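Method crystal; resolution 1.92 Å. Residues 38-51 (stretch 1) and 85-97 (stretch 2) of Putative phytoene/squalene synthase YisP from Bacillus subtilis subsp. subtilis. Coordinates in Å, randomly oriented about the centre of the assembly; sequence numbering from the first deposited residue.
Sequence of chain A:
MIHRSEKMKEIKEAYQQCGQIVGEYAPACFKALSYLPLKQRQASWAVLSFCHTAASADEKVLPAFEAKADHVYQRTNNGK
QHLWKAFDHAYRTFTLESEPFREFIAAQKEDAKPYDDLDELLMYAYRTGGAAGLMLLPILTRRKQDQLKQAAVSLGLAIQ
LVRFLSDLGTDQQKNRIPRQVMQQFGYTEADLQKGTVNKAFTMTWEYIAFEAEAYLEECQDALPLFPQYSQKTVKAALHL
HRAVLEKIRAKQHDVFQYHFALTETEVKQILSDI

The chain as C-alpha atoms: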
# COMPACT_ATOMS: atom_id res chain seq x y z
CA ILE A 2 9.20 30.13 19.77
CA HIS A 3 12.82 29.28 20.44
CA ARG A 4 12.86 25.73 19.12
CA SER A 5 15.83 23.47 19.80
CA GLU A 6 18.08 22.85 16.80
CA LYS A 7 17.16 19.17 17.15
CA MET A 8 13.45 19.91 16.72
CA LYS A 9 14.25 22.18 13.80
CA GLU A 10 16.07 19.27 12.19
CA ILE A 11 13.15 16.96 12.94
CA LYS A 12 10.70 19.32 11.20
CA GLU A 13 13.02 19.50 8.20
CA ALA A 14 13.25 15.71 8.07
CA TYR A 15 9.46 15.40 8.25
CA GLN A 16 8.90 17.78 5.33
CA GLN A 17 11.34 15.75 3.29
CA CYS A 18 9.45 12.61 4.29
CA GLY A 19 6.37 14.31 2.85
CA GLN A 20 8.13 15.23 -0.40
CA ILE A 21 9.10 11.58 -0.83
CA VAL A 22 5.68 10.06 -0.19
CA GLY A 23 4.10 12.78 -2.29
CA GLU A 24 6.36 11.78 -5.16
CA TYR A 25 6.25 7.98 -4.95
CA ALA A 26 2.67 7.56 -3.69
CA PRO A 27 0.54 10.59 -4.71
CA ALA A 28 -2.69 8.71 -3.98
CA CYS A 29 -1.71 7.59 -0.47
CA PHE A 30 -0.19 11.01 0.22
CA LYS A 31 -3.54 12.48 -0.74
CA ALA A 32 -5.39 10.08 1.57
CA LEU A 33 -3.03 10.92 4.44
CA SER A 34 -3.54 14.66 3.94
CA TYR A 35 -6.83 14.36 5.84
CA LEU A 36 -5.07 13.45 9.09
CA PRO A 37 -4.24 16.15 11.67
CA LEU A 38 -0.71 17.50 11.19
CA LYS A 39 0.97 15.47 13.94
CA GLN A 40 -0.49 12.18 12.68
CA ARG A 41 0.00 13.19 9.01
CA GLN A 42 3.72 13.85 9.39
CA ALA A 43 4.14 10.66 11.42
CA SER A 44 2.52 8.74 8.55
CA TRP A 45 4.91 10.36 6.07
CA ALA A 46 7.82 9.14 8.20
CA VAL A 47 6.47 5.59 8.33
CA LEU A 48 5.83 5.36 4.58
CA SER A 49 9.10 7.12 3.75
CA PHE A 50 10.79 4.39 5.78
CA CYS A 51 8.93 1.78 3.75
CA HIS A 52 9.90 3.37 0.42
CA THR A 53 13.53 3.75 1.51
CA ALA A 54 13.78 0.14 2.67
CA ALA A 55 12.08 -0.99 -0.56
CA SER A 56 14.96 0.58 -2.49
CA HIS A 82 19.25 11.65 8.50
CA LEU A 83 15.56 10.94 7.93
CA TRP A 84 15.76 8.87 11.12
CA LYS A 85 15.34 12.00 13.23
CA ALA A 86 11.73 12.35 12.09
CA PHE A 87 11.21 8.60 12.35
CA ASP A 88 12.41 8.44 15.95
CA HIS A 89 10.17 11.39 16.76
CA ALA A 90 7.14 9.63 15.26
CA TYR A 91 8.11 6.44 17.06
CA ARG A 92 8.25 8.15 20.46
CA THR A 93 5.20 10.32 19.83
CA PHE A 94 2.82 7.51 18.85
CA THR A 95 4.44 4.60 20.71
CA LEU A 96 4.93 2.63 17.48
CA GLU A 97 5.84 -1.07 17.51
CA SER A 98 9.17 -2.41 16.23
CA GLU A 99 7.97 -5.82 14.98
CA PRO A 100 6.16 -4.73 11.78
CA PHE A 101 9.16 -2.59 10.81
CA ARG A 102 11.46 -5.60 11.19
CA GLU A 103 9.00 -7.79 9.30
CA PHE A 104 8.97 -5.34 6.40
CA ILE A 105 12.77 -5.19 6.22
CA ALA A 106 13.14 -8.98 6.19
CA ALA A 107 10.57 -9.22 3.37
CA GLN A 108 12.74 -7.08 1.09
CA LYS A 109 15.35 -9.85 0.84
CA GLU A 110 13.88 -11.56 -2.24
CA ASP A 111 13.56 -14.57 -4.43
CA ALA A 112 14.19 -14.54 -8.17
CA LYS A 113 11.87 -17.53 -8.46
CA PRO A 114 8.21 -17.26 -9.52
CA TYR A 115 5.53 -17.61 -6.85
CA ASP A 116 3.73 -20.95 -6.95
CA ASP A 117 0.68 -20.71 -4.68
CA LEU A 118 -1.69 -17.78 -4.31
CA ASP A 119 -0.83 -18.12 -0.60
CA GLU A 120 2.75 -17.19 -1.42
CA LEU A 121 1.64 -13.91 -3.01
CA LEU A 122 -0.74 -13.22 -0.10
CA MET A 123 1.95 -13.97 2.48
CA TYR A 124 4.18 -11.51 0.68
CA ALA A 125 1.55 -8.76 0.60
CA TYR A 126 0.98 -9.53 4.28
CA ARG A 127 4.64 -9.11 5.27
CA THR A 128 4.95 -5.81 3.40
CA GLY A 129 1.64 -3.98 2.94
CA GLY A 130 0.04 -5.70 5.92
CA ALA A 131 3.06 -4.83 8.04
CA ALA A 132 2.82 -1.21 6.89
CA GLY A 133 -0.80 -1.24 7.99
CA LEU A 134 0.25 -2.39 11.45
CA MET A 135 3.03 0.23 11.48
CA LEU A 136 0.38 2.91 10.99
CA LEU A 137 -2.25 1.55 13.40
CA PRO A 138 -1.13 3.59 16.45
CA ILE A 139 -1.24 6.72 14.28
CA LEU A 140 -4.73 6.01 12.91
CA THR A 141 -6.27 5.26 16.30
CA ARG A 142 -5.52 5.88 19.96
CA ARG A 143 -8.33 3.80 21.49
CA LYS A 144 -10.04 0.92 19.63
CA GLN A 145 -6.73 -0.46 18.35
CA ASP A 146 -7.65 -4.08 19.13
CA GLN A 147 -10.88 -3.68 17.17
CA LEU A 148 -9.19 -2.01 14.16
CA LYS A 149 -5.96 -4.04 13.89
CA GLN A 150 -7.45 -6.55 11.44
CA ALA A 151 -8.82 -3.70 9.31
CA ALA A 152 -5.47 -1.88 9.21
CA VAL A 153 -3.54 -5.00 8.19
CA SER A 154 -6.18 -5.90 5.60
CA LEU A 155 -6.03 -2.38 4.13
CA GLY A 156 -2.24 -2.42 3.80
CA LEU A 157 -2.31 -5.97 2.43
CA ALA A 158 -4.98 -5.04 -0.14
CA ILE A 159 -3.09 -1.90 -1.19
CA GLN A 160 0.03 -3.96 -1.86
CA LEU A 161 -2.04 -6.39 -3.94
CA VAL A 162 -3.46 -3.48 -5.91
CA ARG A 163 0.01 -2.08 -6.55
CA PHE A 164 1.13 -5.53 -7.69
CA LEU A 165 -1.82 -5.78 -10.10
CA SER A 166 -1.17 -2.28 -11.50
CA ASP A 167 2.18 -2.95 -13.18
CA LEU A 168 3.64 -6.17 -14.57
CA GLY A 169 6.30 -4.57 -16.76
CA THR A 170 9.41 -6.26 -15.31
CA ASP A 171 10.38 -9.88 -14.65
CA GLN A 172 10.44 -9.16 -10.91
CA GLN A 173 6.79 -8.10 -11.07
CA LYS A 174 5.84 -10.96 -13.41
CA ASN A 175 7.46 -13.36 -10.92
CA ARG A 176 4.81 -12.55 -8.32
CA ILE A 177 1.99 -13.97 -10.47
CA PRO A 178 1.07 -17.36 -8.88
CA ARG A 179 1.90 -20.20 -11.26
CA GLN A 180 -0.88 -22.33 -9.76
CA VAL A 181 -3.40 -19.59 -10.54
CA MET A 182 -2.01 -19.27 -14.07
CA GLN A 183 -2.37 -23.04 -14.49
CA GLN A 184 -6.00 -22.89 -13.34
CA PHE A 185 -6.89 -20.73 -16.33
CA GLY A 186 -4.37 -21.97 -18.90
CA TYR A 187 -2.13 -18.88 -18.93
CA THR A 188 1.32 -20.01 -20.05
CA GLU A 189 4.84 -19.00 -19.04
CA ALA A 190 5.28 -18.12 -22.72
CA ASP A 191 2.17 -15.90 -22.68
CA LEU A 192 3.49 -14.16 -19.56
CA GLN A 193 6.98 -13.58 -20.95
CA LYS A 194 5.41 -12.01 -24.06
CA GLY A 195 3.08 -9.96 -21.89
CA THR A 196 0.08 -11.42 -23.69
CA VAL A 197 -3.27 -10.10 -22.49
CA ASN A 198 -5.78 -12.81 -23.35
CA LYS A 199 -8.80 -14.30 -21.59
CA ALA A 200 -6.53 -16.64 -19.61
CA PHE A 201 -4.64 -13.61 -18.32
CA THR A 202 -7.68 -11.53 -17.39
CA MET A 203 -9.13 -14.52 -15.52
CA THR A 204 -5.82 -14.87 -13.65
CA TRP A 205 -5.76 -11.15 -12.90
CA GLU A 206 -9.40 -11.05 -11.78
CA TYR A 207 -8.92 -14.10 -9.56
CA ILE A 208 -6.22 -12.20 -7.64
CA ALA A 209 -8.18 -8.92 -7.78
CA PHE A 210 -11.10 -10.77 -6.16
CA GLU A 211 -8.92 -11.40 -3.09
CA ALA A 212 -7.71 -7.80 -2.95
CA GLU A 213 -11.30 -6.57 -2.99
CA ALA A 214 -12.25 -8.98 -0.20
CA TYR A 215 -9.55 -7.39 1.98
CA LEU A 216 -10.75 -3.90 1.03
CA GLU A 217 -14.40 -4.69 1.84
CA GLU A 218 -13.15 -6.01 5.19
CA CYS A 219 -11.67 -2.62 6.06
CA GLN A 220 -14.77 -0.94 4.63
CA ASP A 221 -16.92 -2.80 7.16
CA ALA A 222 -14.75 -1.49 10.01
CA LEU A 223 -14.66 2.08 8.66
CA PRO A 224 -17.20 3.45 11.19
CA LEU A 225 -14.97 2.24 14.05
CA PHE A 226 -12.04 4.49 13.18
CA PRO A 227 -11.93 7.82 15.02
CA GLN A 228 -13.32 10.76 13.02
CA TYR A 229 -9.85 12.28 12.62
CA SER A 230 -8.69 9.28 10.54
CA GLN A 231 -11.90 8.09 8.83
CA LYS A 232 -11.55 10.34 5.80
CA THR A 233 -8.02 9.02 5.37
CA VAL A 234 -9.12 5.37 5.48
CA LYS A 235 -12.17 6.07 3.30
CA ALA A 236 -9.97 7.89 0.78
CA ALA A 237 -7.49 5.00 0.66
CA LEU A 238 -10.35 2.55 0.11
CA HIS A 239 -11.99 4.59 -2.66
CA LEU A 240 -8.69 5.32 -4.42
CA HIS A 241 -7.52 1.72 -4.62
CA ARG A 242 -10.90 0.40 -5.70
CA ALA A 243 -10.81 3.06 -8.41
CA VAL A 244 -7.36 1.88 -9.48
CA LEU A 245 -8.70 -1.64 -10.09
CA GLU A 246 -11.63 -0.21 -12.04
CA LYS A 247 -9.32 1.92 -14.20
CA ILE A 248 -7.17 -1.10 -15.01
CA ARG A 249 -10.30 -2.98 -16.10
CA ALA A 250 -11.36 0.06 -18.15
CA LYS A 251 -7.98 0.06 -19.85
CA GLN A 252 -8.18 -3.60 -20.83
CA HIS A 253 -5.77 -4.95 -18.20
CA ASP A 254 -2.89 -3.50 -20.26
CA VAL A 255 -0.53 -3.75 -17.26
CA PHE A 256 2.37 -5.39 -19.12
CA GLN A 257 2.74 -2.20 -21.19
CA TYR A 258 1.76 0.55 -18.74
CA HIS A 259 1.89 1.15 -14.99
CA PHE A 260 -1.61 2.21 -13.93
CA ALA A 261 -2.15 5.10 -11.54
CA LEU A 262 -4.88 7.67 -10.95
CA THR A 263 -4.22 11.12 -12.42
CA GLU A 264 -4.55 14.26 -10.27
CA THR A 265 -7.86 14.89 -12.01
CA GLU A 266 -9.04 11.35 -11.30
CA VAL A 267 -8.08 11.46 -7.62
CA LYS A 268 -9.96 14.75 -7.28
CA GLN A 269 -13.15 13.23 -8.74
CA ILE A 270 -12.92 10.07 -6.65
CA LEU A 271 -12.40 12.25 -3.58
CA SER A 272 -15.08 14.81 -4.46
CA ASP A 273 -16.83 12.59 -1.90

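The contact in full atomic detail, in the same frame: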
# COMPACT_ATOMS: atom_id res chain seq x y z
N LEU A 38 -2.14 17.35 11.45
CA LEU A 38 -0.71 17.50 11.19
C LEU A 38 0.22 16.50 11.88
O LEU A 38 1.04 15.85 11.23
CB LEU A 38 -0.27 18.93 11.52
CG LEU A 38 1.19 19.27 11.17
CD1 LEU A 38 1.44 18.98 9.69
CD2 LEU A 38 1.48 20.73 11.50
N LYS A 39 0.10 16.39 13.20
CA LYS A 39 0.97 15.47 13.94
C LYS A 39 0.90 14.05 13.39
O LYS A 39 1.93 13.42 13.13
CB LYS A 39 0.61 15.47 15.43
CG LYS A 39 1.59 14.68 16.28
CD LYS A 39 1.15 14.61 17.74
CE LYS A 39 1.23 15.96 18.41
NZ LYS A 39 0.70 15.89 19.81
N GLN A 40 -0.32 13.53 13.21
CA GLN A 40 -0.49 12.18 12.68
C GLN A 40 -0.02 12.10 11.21
O GLN A 40 0.63 11.14 10.81
CB GLN A 40 -1.96 11.76 12.78
CG GLN A 40 -2.41 11.34 14.18
CD GLN A 40 -2.82 12.51 15.07
OE1 GLN A 40 -2.61 13.67 14.74
NE2 GLN A 40 -3.41 12.19 16.21
N ARG A 41 -0.36 13.12 10.43
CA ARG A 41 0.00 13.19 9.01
C ARG A 41 1.51 13.04 8.81
O ARG A 41 1.98 12.19 8.05
CB ARG A 41 -0.46 14.53 8.42
CG ARG A 41 -0.26 14.69 6.92
CD ARG A 41 -0.56 16.13 6.50
NE ARG A 41 -1.81 16.59 7.11
CZ ARG A 41 -2.05 17.85 7.46
NH1 ARG A 41 -1.12 18.79 7.28
NH2 ARG A 41 -3.20 18.18 8.02
N GLN A 42 2.27 13.88 9.50
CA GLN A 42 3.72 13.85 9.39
C GLN A 42 4.28 12.52 9.85
O GLN A 42 5.22 11.99 9.25
CB GLN A 42 4.33 15.02 10.17
CG GLN A 42 3.98 16.36 9.54
CD GLN A 42 4.76 17.52 10.12
OE1 GLN A 42 4.88 18.57 9.49
NE2 GLN A 42 5.28 17.35 11.32
N ALA A 43 3.69 11.96 10.91
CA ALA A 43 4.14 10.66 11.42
C ALA A 43 3.94 9.61 10.32
O ALA A 43 4.79 8.75 10.11
CB ALA A 43 3.33 10.28 12.66
N SER A 44 2.81 9.69 9.63
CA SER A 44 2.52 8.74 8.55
C SER A 44 3.54 8.89 7.43
O SER A 44 3.96 7.90 6.84
CB SER A 44 1.11 8.96 8.00
OG SER A 44 0.15 8.63 8.98
N TRP A 45 3.92 10.13 7.12
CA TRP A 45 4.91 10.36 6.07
C TRP A 45 6.20 9.63 6.45
O TRP A 45 6.81 8.96 5.62
CB TRP A 45 5.24 11.85 5.93
CG TRP A 45 4.12 12.72 5.43
CD1 TRP A 45 2.96 12.33 4.83
CD2 TRP A 45 4.08 14.15 5.49
NE1 TRP A 45 2.20 13.44 4.50
CE2 TRP A 45 2.87 14.56 4.89
CE3 TRP A 45 4.97 15.12 5.98
CZ2 TRP A 45 2.52 15.92 4.78
CZ3 TRP A 45 4.61 16.46 5.87
CH2 TRP A 45 3.40 16.85 5.27
N ALA A 46 6.60 9.77 7.71
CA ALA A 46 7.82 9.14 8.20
C ALA A 46 7.76 7.63 8.03
O ALA A 46 8.72 7.00 7.55
CB ALA A 46 8.04 9.49 9.68
N VAL A 47 6.64 7.03 8.43
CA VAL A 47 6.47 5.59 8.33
C VAL A 47 6.54 5.11 6.88
O VAL A 47 7.27 4.16 6.58
CB VAL A 47 5.12 5.14 8.94
CG1 VAL A 47 4.84 3.68 8.60
CG2 VAL A 47 5.15 5.34 10.45
N LEU A 48 5.81 5.76 5.99
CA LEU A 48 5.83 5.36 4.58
C LEU A 48 7.15 5.69 3.89
O LEU A 48 7.56 5.00 2.96
CB LEU A 48 4.65 5.98 3.83
CG LEU A 48 3.26 5.52 4.28
CD1 LEU A 48 2.22 6.01 3.29
CD2 LEU A 48 3.22 4.00 4.37
N SER A 49 7.81 6.76 4.32
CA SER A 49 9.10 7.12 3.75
C SER A 49 10.06 5.98 4.08
O SER A 49 10.86 5.56 3.24
CB SER A 49 9.62 8.43 4.34
OG SER A 49 8.89 9.54 3.85
N PHE A 50 9.97 5.50 5.32
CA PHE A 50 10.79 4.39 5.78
C PHE A 50 10.56 3.20 4.87
O PHE A 50 11.51 2.56 4.41
CB PHE A 50 10.41 4.01 7.22
CG PHE A 50 10.92 2.66 7.64
CD1 PHE A 50 12.24 2.49 8.04
CD2 PHE A 50 10.08 1.55 7.59
CE1 PHE A 50 12.72 1.23 8.39
CE2 PHE A 50 10.55 0.28 7.94
CZ PHE A 50 11.87 0.12 8.34
N CYS A 51 9.29 2.89 4.61
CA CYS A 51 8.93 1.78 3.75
C CYS A 51 9.54 1.94 2.35
O CYS A 51 10.18 1.01 1.84
CB CYS A 51 7.41 1.66 3.64
SG CYS A 51 6.61 1.07 5.17
N LYS A 85 15.72 11.04 12.20
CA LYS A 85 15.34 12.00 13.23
C LYS A 85 13.82 12.10 13.31
O LYS A 85 13.25 12.04 14.39
CB LYS A 85 15.94 13.37 12.91
CG LYS A 85 17.42 13.35 12.61
CD LYS A 85 17.93 14.71 12.16
CE LYS A 85 19.30 14.60 11.51
NZ LYS A 85 19.83 15.91 11.04
N ALA A 86 13.18 12.24 12.15
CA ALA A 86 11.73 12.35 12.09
C ALA A 86 11.09 11.01 12.45
O ALA A 86 10.02 10.97 13.07
CB ALA A 86 11.30 12.78 10.70
N PHE A 87 11.74 9.92 12.06
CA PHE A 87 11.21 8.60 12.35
C PHE A 87 11.24 8.29 13.84
O PHE A 87 10.29 7.72 14.38
CB PHE A 87 11.99 7.53 11.58
CG PHE A 87 11.43 6.15 11.73
CD1 PHE A 87 11.84 5.32 12.77
CD2 PHE A 87 10.44 5.70 10.86
CE1 PHE A 87 11.29 4.06 12.93
CE2 PHE A 87 9.88 4.43 11.01
CZ PHE A 87 10.31 3.61 12.06
N ASP A 88 12.32 8.67 14.52
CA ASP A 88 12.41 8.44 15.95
C ASP A 88 11.37 9.29 16.66
O ASP A 88 10.77 8.86 17.65
CB ASP A 88 13.79 8.80 16.49
CG ASP A 88 13.86 8.73 18.02
OD1 ASP A 88 13.65 7.62 18.57
OD2 ASP A 88 14.10 9.77 18.66
N HIS A 89 11.15 10.50 16.16
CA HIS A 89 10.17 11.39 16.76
C HIS A 89 8.78 10.75 16.67
O HIS A 89 8.05 10.70 17.66
CB HIS A 89 10.13 12.74 16.04
CG HIS A 89 9.07 13.66 16.56
ND1 HIS A 89 9.24 14.45 17.68
CD2 HIS A 89 7.81 13.88 16.14
CE1 HIS A 89 8.13 15.11 17.92
NE2 HIS A 89 7.24 14.79 17.00
N ALA A 90 8.43 10.27 15.48
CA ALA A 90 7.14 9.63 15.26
C ALA A 90 7.00 8.40 16.16
O ALA A 90 5.95 8.16 16.75
CB ALA A 90 7.01 9.22 13.80
N TYR A 91 8.08 7.64 16.25
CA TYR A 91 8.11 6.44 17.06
C TYR A 91 7.80 6.72 18.53
O TYR A 91 7.00 6.02 19.16
CB TYR A 91 9.50 5.80 16.95
CG TYR A 91 9.57 4.39 17.48
CD1 TYR A 91 9.24 3.31 16.67
CD2 TYR A 91 9.95 4.14 18.80
CE1 TYR A 91 9.30 2.01 17.15
CE2 TYR A 91 10.00 2.84 19.29
CZ TYR A 91 9.68 1.78 18.46
OH TYR A 91 9.74 0.49 18.94
N ARG A 92 8.43 7.76 19.06
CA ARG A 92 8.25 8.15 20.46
C ARG A 92 6.92 8.86 20.71
O ARG A 92 6.34 8.75 21.78
CB ARG A 92 9.40 9.05 20.90
CG ARG A 92 10.74 8.34 21.02
CD ARG A 92 11.86 9.35 21.19
NE ARG A 92 11.39 10.50 21.94
CZ ARG A 92 11.32 11.73 21.45
NH1 ARG A 92 11.69 11.99 20.21
NH2 ARG A 92 10.83 12.70 22.21
N THR A 93 6.44 9.58 19.70
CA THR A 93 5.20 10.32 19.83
C THR A 93 3.96 9.43 19.83
O THR A 93 3.02 9.66 20.59
CB THR A 93 5.07 11.35 18.70
OG1 THR A 93 6.21 12.22 18.71
CG2 THR A 93 3.79 12.17 18.86
N PHE A 94 3.97 8.40 18.97
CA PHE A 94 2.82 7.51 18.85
C PHE A 94 3.01 6.10 19.42
O PHE A 94 2.15 5.23 19.23
CB PHE A 94 2.40 7.43 17.38
CG PHE A 94 1.82 8.72 16.88
CD1 PHE A 94 0.49 9.04 17.14
CD2 PHE A 94 2.61 9.64 16.19
CE1 PHE A 94 -0.05 10.26 16.74
CE2 PHE A 94 2.09 10.87 15.78
CZ PHE A 94 0.75 11.18 16.06
N THR A 95 4.13 5.89 20.11
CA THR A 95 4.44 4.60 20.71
C THR A 95 4.26 3.49 19.67
O THR A 95 3.48 2.55 19.86
CB THR A 95 3.52 4.32 21.92
OG1 THR A 95 3.59 5.44 22.82
CG2 THR A 95 3.97 3.06 22.65
N LEU A 96 5.00 3.61 18.57
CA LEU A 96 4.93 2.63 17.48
C LEU A 96 5.62 1.33 17.88
O LEU A 96 6.47 1.31 18.79
CB LEU A 96 5.58 3.20 16.22
CG LEU A 96 4.99 4.53 15.71
CD1 LEU A 96 5.74 4.97 14.46
CD2 LEU A 96 3.51 4.37 15.42
N GLU A 97 5.26 0.23 17.21
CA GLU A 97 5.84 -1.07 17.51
C GLU A 97 6.95 -1.44 16.53
O GLU A 97 6.84 -1.20 15.33
CB GLU A 97 4.75 -2.14 17.47
CG GLU A 97 3.57 -1.83 18.36
CD GLU A 97 2.65 -3.01 18.50
OE1 GLU A 97 2.19 -3.54 17.46
OE2 GLU A 97 2.37 -3.41 19.65

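The two stretches are held together by apolar packing between two helices, close at an alanine-lined crossing and flanked by phenylalanine side chains, with no hydrogen bond or salt bridge between them. The axes of helix 38-51 and the helix of stretch 2 approach to 8.9 Å at a crossing angle of -123°, and the contact buries 463 Å² summed over both sides.

The backbones come nearest at Ala43 and Ala90, whose CA atoms lie 5.0 Å apart; the CA atoms of Ala46 and Phe87 follow at 5.4 Å. The CA-to-CB bonds of Ala43, Ala46 and Ala90 all point toward the opposing stretch. Ala90 CB lies 4.0 Å from Ala43 CB and 4.3 Å from Ala46 CB, so single methyl groups fill the space where the helices cross, and Ala46 CB also lies 4.2 Å from the backbone atom Ala86 O.

Toward the start of stretch 1, Phe94 (chi1 m) brings its ring to Ala43, with CE2 3.4 Å from Ala43 CB. The same ring meets the aliphatic parts of two polar side chains: Phe94 CZ is 3.6 Å from Lys39 CG, and Phe94 CE1 is 3.6 Å from Gln40 CG. Lys39 thus contributes methylenes while its amine remains free of the contact.

Toward the other end, the CA-to-CB bond of Phe87 points sideways, yet chi1 t carries its ring nearer. Its edge faces the backbone, with CD2 4.0 Å from Ala46 O, and its CE2 is 3.8 Å from Phe50 CB. The Phe50 and Phe87 rings form an oblique pair, centroids 5.3 Å apart and planes at 35°.

Beyond Thr95, which has positive phi, Leu96 turns back toward stretch 1, placing CD1 4.1 Å from Val47 CG2; both side chains are buried, as their branched aliphatic character suits.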